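Long-range contact in NADH oxidoreductase (Mesorhizobium loti, PDB 3PI7), which probably binds NADPH and acts as an oxidoreductase on it, perhaps as a quinone reductase: residues A[236-242]-A[259-265]. Sequence-based numbering, arbitrary orientation.
Sequences IFLDAVT and WIIYGRL
Strands 236-239 and 259-261 run parallel, their axes 4.8 Å apart at 22°, with F237, L238 and D239 paired to W259, I260 and I261. I236 touches I260 on the face shared with L238 (CG2 to CD1, 3.9 Å). F237 O accepts from I260 N at 2.7 Å. Its ring (chi1 t) lies in an offset stack on the five-membered ring of W259, also t, with centroids 4.7 Å apart and planes at 20°. L238, rotamer mt, packs on I260 and Y262. D239 N donates to I260 O at 2.8 Å, and D239 O accepts from Y262 N at 2.9 Å. These strands flank helix 243-252 in a beta-alpha-beta unit of the six-stranded parallel Rossmann sheet. D239 (chi1 t) accepts from W259 NE1 at OD2, 2.8 Å. D239 OD1 accepts from V241 N, an Asx turn, and from T242 N, extending it to an Asx motif, both at 3.0 Å; it also bonds to T171. Past the strands, A240 CA lies over the Y262 ring, and A240 O accepts from L265 N at 2.9 Å. V241 CG2 meets L265 CD1 at 4.1 Å. T242 has positive phi (64°); a water bridges its OG1 to R264 NE, while R264 forms a salt bridge with E274 of the second subunit.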
ATOM      1  N   ILE A 236      -0.745  -2.881  12.879  1.00 12.79           N
ATOM      2  CA  ILE A 236      -1.454  -3.689  11.900  1.00  9.59           C
ATOM      3  C   ILE A 236      -2.884  -3.345  11.884  1.00 12.29           C
ATOM      4  O   ILE A 236      -3.513  -3.325  12.928  1.00 12.41           O
ATOM      5  CB  ILE A 236      -1.280  -5.218  12.144  1.00 11.57           C
ATOM      6  CG1 ILE A 236       0.218  -5.599  12.148  1.00 12.73           C
ATOM      7  CG2 ILE A 236      -2.084  -6.064  11.142  1.00 11.66           C
ATOM      8  CD1 ILE A 236       0.958  -5.401  10.716  1.00 14.50           C
ATOM      9  N   PHE A 237      -3.418  -3.120  10.667  1.00 10.76           N
ATOM     10  CA  PHE A 237      -4.846  -2.870  10.501  1.00  9.73           C
ATOM     11  C   PHE A 237      -5.369  -3.896   9.512  1.00 13.57           C
ATOM     12  O   PHE A 237      -4.997  -3.867   8.335  1.00 12.68           O
ATOM     13  CB  PHE A 237      -5.058  -1.417  10.024  1.00 11.43           C
ATOM     14  CG  PHE A 237      -6.426  -1.053   9.499  1.00 12.57           C
ATOM     15  CD1 PHE A 237      -7.582  -1.652  10.020  1.00 14.50           C
ATOM     16  CD2 PHE A 237      -6.571  -0.105   8.497  1.00 12.89           C
ATOM     17  CE1 PHE A 237      -8.842  -1.326   9.517  1.00 14.62           C
ATOM     18  CE2 PHE A 237      -7.845   0.263   8.035  1.00 14.66           C
ATOM     19  CZ  PHE A 237      -8.970  -0.325   8.572  1.00 12.97           C
ATOM     20  N   LEU A 238      -6.230  -4.808   9.999  1.00 12.57           N
ATOM     21  CA  LEU A 238      -6.843  -5.860   9.183  1.00 11.42           C
ATOM     22  C   LEU A 238      -8.189  -5.322   8.774  1.00 12.77           C
ATOM     23  O   LEU A 238      -9.063  -5.105   9.622  1.00 12.92           O
ATOM     24  CB  LEU A 238      -6.938  -7.203   9.955  1.00 11.48           C
ATOM     25  CG  LEU A 238      -5.615  -7.722  10.540  1.00 13.57           C
ATOM     26  CD1 LEU A 238      -5.840  -9.037  11.328  1.00 14.84           C
ATOM     27  CD2 LEU A 238      -4.602  -7.959   9.439  1.00 14.36           C
ATOM     28  N   ASP A 239      -8.341  -5.048   7.486  1.00  9.27           N
ATOM     29  CA  ASP A 239      -9.536  -4.375   7.019  1.00 10.10           C
ATOM     30  C   ASP A 239     -10.409  -5.210   6.082  1.00 14.56           C
ATOM     31  O   ASP A 239      -9.987  -5.543   4.972  1.00 14.07           O
ATOM     32  CB  ASP A 239      -9.084  -3.095   6.300  1.00 11.64           C
ATOM     33  CG  ASP A 239     -10.201  -2.243   5.714  1.00 14.48           C
ATOM     34  OD1 ASP A 239     -11.323  -2.247   6.281  1.00 14.25           O
ATOM     35  OD2 ASP A 239      -9.938  -1.542   4.720  1.00 14.69           O
ATOM     36  N   ALA A 240     -11.662  -5.457   6.494  1.00 13.59           N
ATOM     37  CA  ALA A 240     -12.646  -6.182   5.685  1.00 14.49           C
ATOM     38  C   ALA A 240     -13.617  -5.221   4.962  1.00 17.31           C
ATOM     39  O   ALA A 240     -14.469  -5.687   4.182  1.00 18.50           O
ATOM     40  CB  ALA A 240     -13.479  -7.109   6.598  1.00 15.25           C
ATOM     41  N   VAL A 241     -13.554  -3.914   5.271  1.00 11.81           N
ATOM     42  CA  VAL A 241     -14.580  -2.969   4.867  1.00 12.16           C
ATOM     43  C   VAL A 241     -14.128  -2.031   3.762  1.00 16.01           C
ATOM     44  O   VAL A 241     -14.860  -1.864   2.784  1.00 14.91           O
ATOM     45  CB  VAL A 241     -15.081  -2.187   6.123  1.00 15.77           C
ATOM     46  CG1 VAL A 241     -16.101  -1.109   5.774  1.00 16.92           C
ATOM     47  CG2 VAL A 241     -15.685  -3.140   7.166  1.00 15.15           C
ATOM     48  N   THR A 242     -12.924  -1.424   3.908  1.00 11.56           N
ATOM     49  CA  THR A 242     -12.395  -0.407   3.006  1.00 11.44           C
ATOM     50  C   THR A 242     -13.320   0.802   3.109  1.00 15.52           C
ATOM     51  O   THR A 242     -13.912   1.018   4.171  1.00 15.27           O
ATOM     52  CB  THR A 242     -12.107  -0.897   1.562  1.00 14.30           C
ATOM     53  OG1 THR A 242     -13.315  -0.934   0.794  1.00 15.62           O
ATOM     54  CG2 THR A 242     -11.394  -2.242   1.532  1.00 14.60           C
ATOM     55  N   TRP A 259      -1.886  -1.277   6.328  1.00  9.95           N
ATOM     56  CA  TRP A 259      -3.322  -1.413   6.057  1.00 10.59           C
ATOM     57  C   TRP A 259      -3.438  -2.650   5.216  1.00 15.29           C
ATOM     58  O   TRP A 259      -2.921  -2.669   4.096  1.00 14.32           O
ATOM     59  CB  TRP A 259      -3.778  -0.155   5.324  1.00  9.26           C
ATOM     60  CG  TRP A 259      -5.216  -0.058   4.903  1.00 11.16           C
ATOM     61  CD1 TRP A 259      -6.236  -0.939   5.142  1.00 13.40           C
ATOM     62  CD2 TRP A 259      -5.798   1.073   4.259  1.00 11.82           C
ATOM     63  NE1 TRP A 259      -7.418  -0.432   4.644  1.00 13.36           N
ATOM     64  CE2 TRP A 259      -7.163   0.784   4.051  1.00 15.06           C
ATOM     65  CE3 TRP A 259      -5.264   2.265   3.721  1.00 13.43           C
ATOM     66  CZ2 TRP A 259      -8.024   1.691   3.413  1.00 14.80           C
ATOM     67  CZ3 TRP A 259      -6.117   3.162   3.093  1.00 14.42           C
ATOM     68  CH2 TRP A 259      -7.481   2.894   2.977  1.00 14.41           C
ATOM     69  N   ILE A 260      -3.953  -3.724   5.818  1.00 10.99           N
ATOM     70  CA  ILE A 260      -4.038  -5.037   5.176  1.00 10.44           C
ATOM     71  C   ILE A 260      -5.481  -5.304   4.809  1.00 12.82           C
ATOM     72  O   ILE A 260      -6.319  -5.538   5.670  1.00 13.26           O
ATOM     73  CB  ILE A 260      -3.453  -6.144   6.073  1.00 12.24           C
ATOM     74  CG1 ILE A 260      -1.998  -5.799   6.453  1.00 13.40           C
ATOM     75  CG2 ILE A 260      -3.554  -7.515   5.340  1.00 13.79           C
ATOM     76  CD1 ILE A 260      -1.292  -6.770   7.383  1.00 18.24           C
ATOM     77  N   ILE A 261      -5.773  -5.169   3.528  1.00  9.80           N
ATOM     78  CA  ILE A 261      -7.152  -5.280   3.040  1.00  9.75           C
ATOM     79  C   ILE A 261      -7.439  -6.738   2.711  1.00 13.09           C
ATOM     80  O   ILE A 261      -6.704  -7.330   1.926  1.00 11.61           O
ATOM     81  CB  ILE A 261      -7.329  -4.356   1.805  1.00 11.63           C
ATOM     82  CG1 ILE A 261      -7.265  -2.879   2.264  1.00 12.46           C
ATOM     83  CG2 ILE A 261      -8.661  -4.679   1.100  1.00 13.06           C
ATOM     84  CD1 ILE A 261      -7.346  -1.767   1.165  1.00 19.87           C
ATOM     85  N   TYR A 262      -8.512  -7.308   3.267  1.00 12.69           N
ATOM     86  CA  TYR A 262      -8.843  -8.708   2.937  1.00 12.87           C
ATOM     87  C   TYR A 262     -10.341  -8.857   2.550  1.00 17.10           C
ATOM     88  O   TYR A 262     -10.796  -9.951   2.232  1.00 16.32           O
ATOM     89  CB  TYR A 262      -8.454  -9.625   4.088  1.00 13.67           C
ATOM     90  CG  TYR A 262      -9.319  -9.454   5.313  1.00 13.58           C
ATOM     91  CD1 TYR A 262      -8.966  -8.563   6.319  1.00 13.46           C
ATOM     92  CD2 TYR A 262     -10.450 -10.240   5.503  1.00 15.21           C
ATOM     93  CE1 TYR A 262      -9.735  -8.435   7.473  1.00 11.81           C
ATOM     94  CE2 TYR A 262     -11.263 -10.074   6.620  1.00 15.86           C
ATOM     95  CZ  TYR A 262     -10.879  -9.196   7.618  1.00 14.98           C
ATOM     96  OH  TYR A 262     -11.626  -9.082   8.748  1.00 15.77           O
ATOM     97  N   GLY A 263     -11.055  -7.748   2.496  1.00 15.58           N
ATOM     98  CA  GLY A 263     -12.460  -7.718   2.096  1.00 15.13           C
ATOM     99  C   GLY A 263     -12.839  -6.316   1.667  1.00 19.53           C
ATOM    100  O   GLY A 263     -12.099  -5.365   1.964  1.00 17.01           O
ATOM    101  N   ARG A 264     -13.996  -6.175   0.999  1.00 16.76           N
ATOM    102  CA  ARG A 264     -14.469  -4.869   0.505  1.00 16.98           C
ATOM    103  C   ARG A 264     -15.945  -4.745   0.799  1.00 20.40           C
ATOM    104  O   ARG A 264     -16.748  -4.627  -0.117  1.00 21.00           O
ATOM    105  CB  ARG A 264     -14.177  -4.714  -1.004  1.00 18.34           C
ATOM    106  CG  ARG A 264     -14.154  -3.239  -1.443  1.00 31.21           C
ATOM    107  CD  ARG A 264     -14.398  -3.035  -2.927  1.00 35.52           C
ATOM    108  NE  ARG A 264     -14.527  -1.612  -3.239  1.00 32.95           N
ATOM    109  CZ  ARG A 264     -14.536  -1.108  -4.469  1.00 48.58           C
ATOM    110  NH1 ARG A 264     -14.377  -1.901  -5.520  1.00 40.20           N
ATOM    111  NH2 ARG A 264     -14.639   0.201  -4.653  1.00 34.30           N
ATOM    112  N   LEU A 265     -16.323  -4.795   2.082  1.00 15.24           N
ATOM    113  CA  LEU A 265     -17.719  -4.710   2.450  1.00 15.02           C
ATOM    114  C   LEU A 265     -18.339  -3.367   2.063  1.00 18.73           C
ATOM    115  O   LEU A 265     -19.534  -3.325   1.789  1.00 19.14           O
ATOM    116  CB  LEU A 265     -17.918  -4.951   3.940  1.00 15.43           C
ATOM    117  CG  LEU A 265     -17.657  -6.369   4.440  1.00 20.84           C
ATOM    118  CD1 LEU A 265     -17.811  -6.422   5.943  1.00 22.63           C
ATOM    119  CD2 LEU A 265     -18.566  -7.417   3.735  1.00 25.17           C
TER
HETATM  120  O   HOH W   1     -11.280  -6.831   9.904  1.00 24.36           O
HETATM  121  O   HOH W   2     -13.996   0.768  -1.602  1.00 23.06           O